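Local coordinates for foldase protein PrsA 2 (Bacillus anthracis, PDB 6VJ4) that catalyses the cis-trans isomerisation of peptidyl-prolyl bonds, assists the extracellular folding of secreted proteins after translocation and is important for secretion of the protective antigen, at residues D119-E122 with A123-K127; P166-E169 with T170-K174; R212-L215 with E216-R219. All blocks are in the same frame, centred on the assembly; numbering follows the deposited sequence.

Contact 1: residues D119-E122 with A123-K127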
loop_
_atom_site.group_PDB
_atom_site.type_symbol
_atom_site.label_atom_id
_atom_site.label_comp_id
_atom_site.label_asym_id
_atom_site.label_seq_id
_atom_site.Cartn_x
_atom_site.Cartn_y
_atom_site.Cartn_z
ATOM N N ASP A 119 3.056 16.233 -38.101
ATOM C CA ASP A 119 2.044 15.702 -39.050
ATOM C C ASP A 119 2.709 14.621 -39.902
ATOM O O ASP A 119 3.721 14.957 -40.531
ATOM C CB ASP A 119 1.513 16.848 -39.910
ATOM C CG ASP A 119 0.360 16.463 -40.818
ATOM O OD1 ASP A 119 -0.769 16.352 -40.305
ATOM O OD2 ASP A 119 0.612 16.251 -42.027
ATOM N N GLU A 120 2.147 13.400 -39.914
ATOM C CA GLU A 120 2.706 12.247 -40.678
ATOM C C GLU A 120 2.686 12.547 -42.185
ATOM O O GLU A 120 3.639 12.123 -42.881
ATOM C CB GLU A 120 1.933 10.958 -40.392
ATOM C CG GLU A 120 2.493 9.742 -41.109
ATOM C CD GLU A 120 1.712 8.447 -40.949
ATOM O OE1 GLU A 120 0.728 8.437 -40.186
ATOM O OE2 GLU A 120 2.086 7.448 -41.595
ATOM N N ASN A 121 1.635 13.199 -42.692
ATOM C CA ASN A 121 1.635 13.518 -44.146
ATOM C C ASN A 121 2.770 14.504 -44.432
ATOM O O ASN A 121 3.400 14.387 -45.489
ATOM C CB ASN A 121 0.319 14.117 -44.661
ATOM C CG ASN A 121 0.310 14.214 -46.176
ATOM O OD1 ASN A 121 0.511 13.210 -46.862
ATOM N ND2 ASN A 121 0.093 15.407 -46.710
ATOM N N GLU A 122 3.011 15.446 -43.518
ATOM C CA GLU A 122 4.115 16.420 -43.721
ATOM C C GLU A 122 5.450 15.664 -43.777
ATOM O O GLU A 122 6.311 16.057 -44.587
ATOM C CB GLU A 122 4.129 17.478 -42.616
ATOM C CG GLU A 122 5.210 18.523 -42.822
ATOM C CD GLU A 122 5.147 19.743 -41.914
ATOM O OE1 GLU A 122 4.082 19.977 -41.297
ATOM O OE2 GLU A 122 6.167 20.456 -41.834
ATOM N N ALA A 123 5.602 14.624 -42.961
ATOM C CA ALA A 123 6.853 13.817 -42.960
ATOM C C ALA A 123 6.973 13.065 -44.286
ATOM O O ALA A 123 8.070 13.016 -44.838
ATOM C CB ALA A 123 6.889 12.866 -41.798
ATOM N N LYS A 124 5.864 12.537 -44.797
ATOM C CA LYS A 124 5.904 11.832 -46.104
ATOM C C LYS A 124 6.258 12.827 -47.216
ATOM O O LYS A 124 7.038 12.457 -48.103
ATOM C CB LYS A 124 4.566 11.161 -46.401
ATOM C CG LYS A 124 4.232 9.956 -45.540
ATOM C CD LYS A 124 2.900 9.334 -45.899
ATOM C CE LYS A 124 2.575 8.114 -45.060
ATOM N NZ LYS A 124 1.235 7.568 -45.388
ATOM N N GLU A 125 5.720 14.043 -47.146
ATOM C CA GLU A 125 6.005 15.039 -48.212
ATOM C C GLU A 125 7.472 15.471 -48.088
ATOM O O GLU A 125 8.108 15.662 -49.140
ATOM C CB GLU A 125 4.967 16.157 -48.181
ATOM C CG GLU A 125 3.590 15.702 -48.650
ATOM C CD GLU A 125 3.547 15.144 -50.068
ATOM O OE1 GLU A 125 2.901 14.102 -50.278
ATOM O OE2 GLU A 125 4.148 15.760 -50.965
ATOM N N ILE A 126 8.011 15.540 -46.866
ATOM C CA ILE A 126 9.457 15.878 -46.710
ATOM C C ILE A 126 10.294 14.772 -47.345
ATOM O O ILE A 126 11.243 15.101 -48.061
ATOM C CB ILE A 126 9.814 16.144 -45.237
ATOM C CG1 ILE A 126 9.312 17.538 -44.852
ATOM C CG2 ILE A 126 11.307 16.004 -44.983
ATOM C CD1 ILE A 126 9.400 17.853 -43.406
ATOM N N LYS A 127 9.944 13.505 -47.085
ATOM C CA LYS A 127 10.697 12.363 -47.664
ATOM C C LYS A 127 10.675 12.452 -49.203
ATOM O O LYS A 127 11.733 12.264 -49.827
ATOM C CB LYS A 127 10.075 11.040 -47.190
ATOM C CG LYS A 127 10.757 9.779 -47.699
ATOM C CD LYS A 127 12.235 9.725 -47.382
ATOM C CE LYS A 127 12.847 8.340 -47.489
ATOM N NZ LYS A 127 12.678 7.757 -48.834
#
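Asp119 and Glu120 meet Ala123 and Lys124 in a local contact within the first turns of helix 120-131, which follows strand 110-117 in the parvulin-type domain. The helix start is fixed by two bonds to Asp119, the N-cap residue: Asp119 O accepts from Ala123 N at 3.1 Å, and Asp119 OD2 from Glu122 N at 2.9 Å. The second bond meets OD2 on the anti side, 18° out of the carboxylate plane, so the side chain ties up an amide of the first turn. Beyond the cap the i to i+4 pattern continues, with Lys124 N 3.0 Å from Glu120 O and Ile126 N 2.9 Å from Glu122 O.

The extended chains of Glu120 and Lys124 slant across each other. Their charged ends form only a long salt bridge, Glu120 OE2 to Lys124 NZ at 3.9 Å. Asn121 and Glu125 run side by side in the same direction, Asn121 ND2 4.0 Å from Glu125 CG. Because Ile126 CG1 is anti to its carbonyl carbon (chi1 -77°), it bends back over the preceding turn and lies 3.4 Å from Glu122 O.

Ala123 and Ile126 form the buried side: Ala123 packs on Val117 and Tyr190, Ile126 on Ile115 and Val117. The arrangement is that of an amphipathic helix with a side-chain N-cap, laid against the antiparallel sheet of a parvulin domain.

Contact 2: residues P166-E169 with T170-K174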
loop_
_atom_site.group_PDB
_atom_site.type_symbol
_atom_site.label_atom_id
_atom_site.label_comp_id
_atom_site.label_asym_id
_atom_site.label_seq_id
_atom_site.Cartn_x
_atom_site.Cartn_y
_atom_site.Cartn_z
ATOM N N PRO A 166 13.997 5.010 -27.930
ATOM C CA PRO A 166 14.164 3.685 -28.529
ATOM C C PRO A 166 13.630 3.636 -29.969
ATOM O O PRO A 166 14.264 3.022 -30.802
ATOM C CB PRO A 166 13.347 2.737 -27.631
ATOM C CG PRO A 166 13.186 3.475 -26.319
ATOM C CD PRO A 166 13.331 4.952 -26.619
ATOM N N GLU A 167 12.474 4.266 -30.218
ATOM C CA GLU A 167 11.898 4.289 -31.590
ATOM C C GLU A 167 12.895 4.929 -32.559
ATOM O O GLU A 167 13.108 4.389 -33.661
ATOM C CB GLU A 167 10.590 5.077 -31.625
ATOM C CG GLU A 167 9.468 4.442 -30.818
ATOM C CD GLU A 167 9.460 4.680 -29.314
ATOM O OE1 GLU A 167 10.335 5.411 -28.789
ATOM O OE2 GLU A 167 8.562 4.126 -28.663
ATOM N N PHE A 168 13.474 6.052 -32.150
ATOM C CA PHE A 168 14.420 6.757 -33.040
ATOM C C PHE A 168 15.675 5.888 -33.233
ATOM O O PHE A 168 16.142 5.698 -34.340
ATOM C CB PHE A 168 14.849 8.076 -32.419
ATOM C CG PHE A 168 15.766 8.890 -33.281
ATOM C CD1 PHE A 168 17.125 8.638 -33.311
ATOM C CD2 PHE A 168 15.277 9.955 -34.028
ATOM C CE1 PHE A 168 17.969 9.396 -34.102
ATOM C CE2 PHE A 168 16.131 10.717 -34.806
ATOM C CZ PHE A 168 17.470 10.424 -34.860
ATOM N N GLU A 169 16.161 5.368 -32.115
ATOM C CA GLU A 169 17.411 4.565 -32.132
ATOM C C GLU A 169 17.243 3.333 -33.019
ATOM O O GLU A 169 18.186 3.032 -33.776
ATOM C CB GLU A 169 17.778 4.142 -30.717
ATOM C CG GLU A 169 18.999 3.248 -30.686
ATOM C CD GLU A 169 19.591 3.000 -29.315
ATOM O OE1 GLU A 169 19.430 3.867 -28.414
ATOM O OE2 GLU A 169 20.198 1.932 -29.146
ATOM N N THR A 170 16.111 2.637 -32.883
ATOM C CA THR A 170 15.860 1.393 -33.646
ATOM C C THR A 170 15.951 1.697 -35.140
ATOM O O THR A 170 16.614 0.939 -35.887
ATOM C CB THR A 170 14.524 0.756 -33.259
ATOM O OG1 THR A 170 14.671 0.333 -31.901
ATOM C CG2 THR A 170 14.163 -0.411 -34.150
ATOM N N ALA A 171 15.331 2.801 -35.557
ATOM C CA ALA A 171 15.349 3.157 -36.983
ATOM C C ALA A 171 16.746 3.583 -37.434
ATOM O O ALA A 171 17.180 3.157 -38.537
ATOM C CB ALA A 171 14.353 4.269 -37.222
ATOM N N ALA A 172 17.424 4.409 -36.634
ATOM C CA ALA A 172 18.737 4.958 -37.017
ATOM C C ALA A 172 19.754 3.832 -37.244
ATOM O O ALA A 172 20.510 3.899 -38.219
ATOM C CB ALA A 172 19.209 5.916 -35.948
ATOM N N TYR A 173 19.736 2.834 -36.378
ATOM C CA TYR A 173 20.766 1.765 -36.493
ATOM C C TYR A 173 20.463 0.830 -37.665
ATOM O O TYR A 173 21.377 0.035 -38.034
ATOM C CB TYR A 173 20.900 1.019 -35.167
ATOM C CG TYR A 173 21.788 1.707 -34.166
ATOM C CD1 TYR A 173 23.165 1.625 -34.286
ATOM C CD2 TYR A 173 21.279 2.419 -33.095
ATOM C CE1 TYR A 173 24.014 2.188 -33.359
ATOM C CE2 TYR A 173 22.120 3.048 -32.185
ATOM C CZ TYR A 173 23.492 2.897 -32.297
ATOM O OH TYR A 173 24.314 3.494 -31.396
ATOM N N LYS A 174 19.249 0.871 -38.215
ATOM C CA LYS A 174 18.945 0.023 -39.392
ATOM C C LYS A 174 19.467 0.678 -40.675
ATOM O O LYS A 174 19.536 -0.009 -41.707
ATOM C CB LYS A 174 17.442 -0.240 -39.478
ATOM C CG LYS A 174 16.928 -1.287 -38.506
ATOM C CD LYS A 174 15.545 -1.807 -38.854
ATOM C CE LYS A 174 15.183 -3.072 -38.102
ATOM N NZ LYS A 174 14.975 -2.826 -36.655
#
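Glu169 and Tyr173, one turn apart on helix 166-174, make the closely packed half of this contact. In the conformer described, the glutamate chain is extended and reaches the ring at its rim: Glu169 CG lies in the ring plane, 3.4 Å from Tyr173 CD2. That same ring carbon is 3.2 Å from Glu169 O, which also accepts the backbone bond from Tyr173 N. In this conformer carboxylate and ring planes are turned 57° apart, so the two groups do not stack. Both polar ends are engaged elsewhere: Glu169 with Lys107, Ser161 and Gly162, Tyr173 OH with Pro108 O.

The solvent side holds Pro166 and Thr170. Thr170 N at 2.8 Å and Thr170 OG1 at 2.9 Å both donate to Pro166 O, from opposite faces of the carbonyl plane. OG1 stands 37° out of that plane; the hydroxyl gets there because it lies beside its own backbone N (chi1 -66°). Close by, the bond from Ala171 N to Glu167 O is weak, at 3.3 Å.

Phe168 faces inward, its ring edge-to-face with His114 and His191 and packed on Leu156 of strand 155-159 and Ile193 of strand 189-198, while Ala171 leans on Ile193 and on Val184 of strand 184-186.

Contact 3: residues R212-L215 with E216-R219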
loop_
_atom_site.group_PDB
_atom_site.type_symbol
_atom_site.label_atom_id
_atom_site.label_comp_id
_atom_site.label_asym_id
_atom_site.label_seq_id
_atom_site.Cartn_x
_atom_site.Cartn_y
_atom_site.Cartn_z
ATOM N N ARG A 212 27.890 0.251 -18.646
ATOM C CA ARG A 212 27.138 0.085 -17.374
ATOM C C ARG A 212 27.125 1.424 -16.630
ATOM O O ARG A 212 26.047 1.827 -16.176
ATOM C CB ARG A 212 27.754 -1.023 -16.509
ATOM C CG ARG A 212 27.078 -1.201 -15.155
ATOM C CD ARG A 212 27.655 -2.348 -14.347
ATOM N NE ARG A 212 27.351 -3.638 -14.952
ATOM C CZ ARG A 212 26.230 -4.325 -14.751
ATOM N NH1 ARG A 212 25.286 -3.855 -13.949
ATOM N NH2 ARG A 212 26.051 -5.484 -15.363
ATOM N N LYS A 213 28.283 2.079 -16.539
ATOM C CA LYS A 213 28.392 3.389 -15.840
ATOM C C LYS A 213 27.435 4.399 -16.486
ATOM O O LYS A 213 26.746 5.114 -15.732
ATOM C CB LYS A 213 29.838 3.888 -15.881
ATOM C CG LYS A 213 30.066 5.264 -15.259
ATOM C CD LYS A 213 31.507 5.709 -15.286
ATOM C CE LYS A 213 32.411 4.843 -14.433
ATOM N NZ LYS A 213 33.777 5.411 -14.337
ATOM N N ASN A 214 27.409 4.450 -17.824
ATOM C CA ASN A 214 26.533 5.384 -18.585
ATOM C C ASN A 214 25.065 5.075 -18.299
ATOM O O ASN A 214 24.308 6.022 -18.087
ATOM C CB ASN A 214 26.756 5.308 -20.101
ATOM C CG ASN A 214 27.962 6.082 -20.583
ATOM O OD1 ASN A 214 28.518 6.895 -19.847
ATOM N ND2 ASN A 214 28.348 5.861 -21.832
ATOM N N LEU A 215 24.681 3.794 -18.286
ATOM C CA LEU A 215 23.255 3.460 -18.028
ATOM C C LEU A 215 22.910 3.813 -16.579
ATOM O O LEU A 215 21.784 4.294 -16.356
ATOM C CB LEU A 215 22.996 1.977 -18.303
ATOM C CG LEU A 215 22.927 1.573 -19.771
ATOM C CD1 LEU A 215 22.833 0.066 -19.899
ATOM C CD2 LEU A 215 21.745 2.239 -20.463
ATOM N N GLU A 216 23.839 3.560 -15.648
ATOM C CA GLU A 216 23.606 3.886 -14.213
ATOM C C GLU A 216 23.328 5.390 -14.101
ATOM O O GLU A 216 22.273 5.763 -13.551
ATOM C CB GLU A 216 24.813 3.506 -13.347
ATOM C CG GLU A 216 24.989 2.010 -13.125
ATOM C CD GLU A 216 26.297 1.605 -12.453
ATOM O OE1 GLU A 216 27.162 2.481 -12.264
ATOM O OE2 GLU A 216 26.458 0.407 -12.131
ATOM N N GLU A 217 24.226 6.209 -14.656
ATOM C CA GLU A 217 24.116 7.697 -14.601
ATOM C C GLU A 217 22.821 8.177 -15.284
ATOM O O GLU A 217 22.075 8.949 -14.653
ATOM C CB GLU A 217 25.376 8.322 -15.201
ATOM C CG GLU A 217 26.628 8.026 -14.383
ATOM C CD GLU A 217 27.957 8.405 -15.016
ATOM O OE1 GLU A 217 27.962 8.813 -16.202
ATOM O OE2 GLU A 217 28.994 8.276 -14.323
ATOM N N GLU A 218 22.552 7.725 -16.513
ATOM C CA GLU A 218 21.340 8.169 -17.263
ATOM C C GLU A 218 20.066 7.812 -16.484
ATOM O O GLU A 218 19.168 8.671 -16.407
ATOM C CB GLU A 218 21.319 7.555 -18.665
ATOM C CG GLU A 218 22.395 8.111 -19.585
ATOM C CD GLU A 218 22.597 7.343 -20.883
ATOM O OE1 GLU A 218 22.103 6.199 -20.983
ATOM O OE2 GLU A 218 23.253 7.887 -21.789
ATOM N N ARG A 219 19.992 6.605 -15.916
ATOM C CA ARG A 219 18.784 6.192 -15.157
ATOM C C ARG A 219 18.675 6.979 -13.843
ATOM O O ARG A 219 17.534 7.222 -13.405
ATOM C CB ARG A 219 18.808 4.684 -14.899
ATOM C CG ARG A 219 18.583 3.854 -16.153
ATOM C CD ARG A 219 18.587 2.371 -15.869
ATOM N NE ARG A 219 18.269 1.617 -17.067
ATOM C CZ ARG A 219 18.087 0.306 -17.105
ATOM N NH1 ARG A 219 18.181 -0.409 -15.997
ATOM N NH2 ARG A 219 17.808 -0.284 -18.255
HETATM O O HOH W 1 24.998 -1.640 -12.263
#
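Arg212 and Glu216 face each other one turn apart on helix 204-220, joined by a water rather than by a direct ion pair. Arg212 NH1 donates to the water at 2.8 Å, and the water donates to Glu216 OE2 in a bond that is short at 2.5 Å. The water sits at the edge of the guanidinium, in its plane, while Arg212 NH1 and Glu216 OE2 remain 4.8 Å apart. A bend at chi3 (-68°) turns the arginine head aside, so OE2 meets the aliphatic part of the side chain instead, Glu216 OE2 lying 3.5 Å from Arg212 CG.

Lys213 and Glu217 likewise meet through the aliphatic part of the lysine, but lie alongside each other, pointing the same way, with Glu217 OE2 3.3 Å from Lys213 CG. The lysine too is bent at chi3 (-65°), and Lys213 NZ is 5.6 Å from Glu217 OE2.

Glu216, Glu217 and Arg219 share one first torsion, with CG beside the backbone N. This folds each chain back over the previous turn: Glu216 CG lies 3.2 Å from Arg212 O, and Arg219 CG 3.2 Å from Leu215 O. Each of those oxygens also accepts the helical amide.

Leu215 is buried, packing on Val97 and His105. Arg212 NH1 also donates to Val97 O, Arg219 NH1 bonds Ser96 OG, and Glu216 touches Lys94, so this side of helix 204-220 lies against the end of helix 76-95 and the segment following it.

Overall arrangement
The three contacts follow one another along the chain, each within a single helix: 120-131, 166-174 and 204-220. Contacts 1 and 2 belong to the PPIC-type isomerase domain, with centres about 18 Å apart, and both their helices pack on the antiparallel sheet; strand 189-198 is met by both, through Tyr190 in contact 1 and through Ile193 in contact 2. Contact 3, on helix 204-220, packs instead on the end of helix 76-95 and the residues after it. Its centre lies about 20 Å from that of contact 2 and about 35 Å from that of contact 1. After building the isomerase domain, the chain thus returns to pack on helix 76-95, which precedes the strands of the sheet.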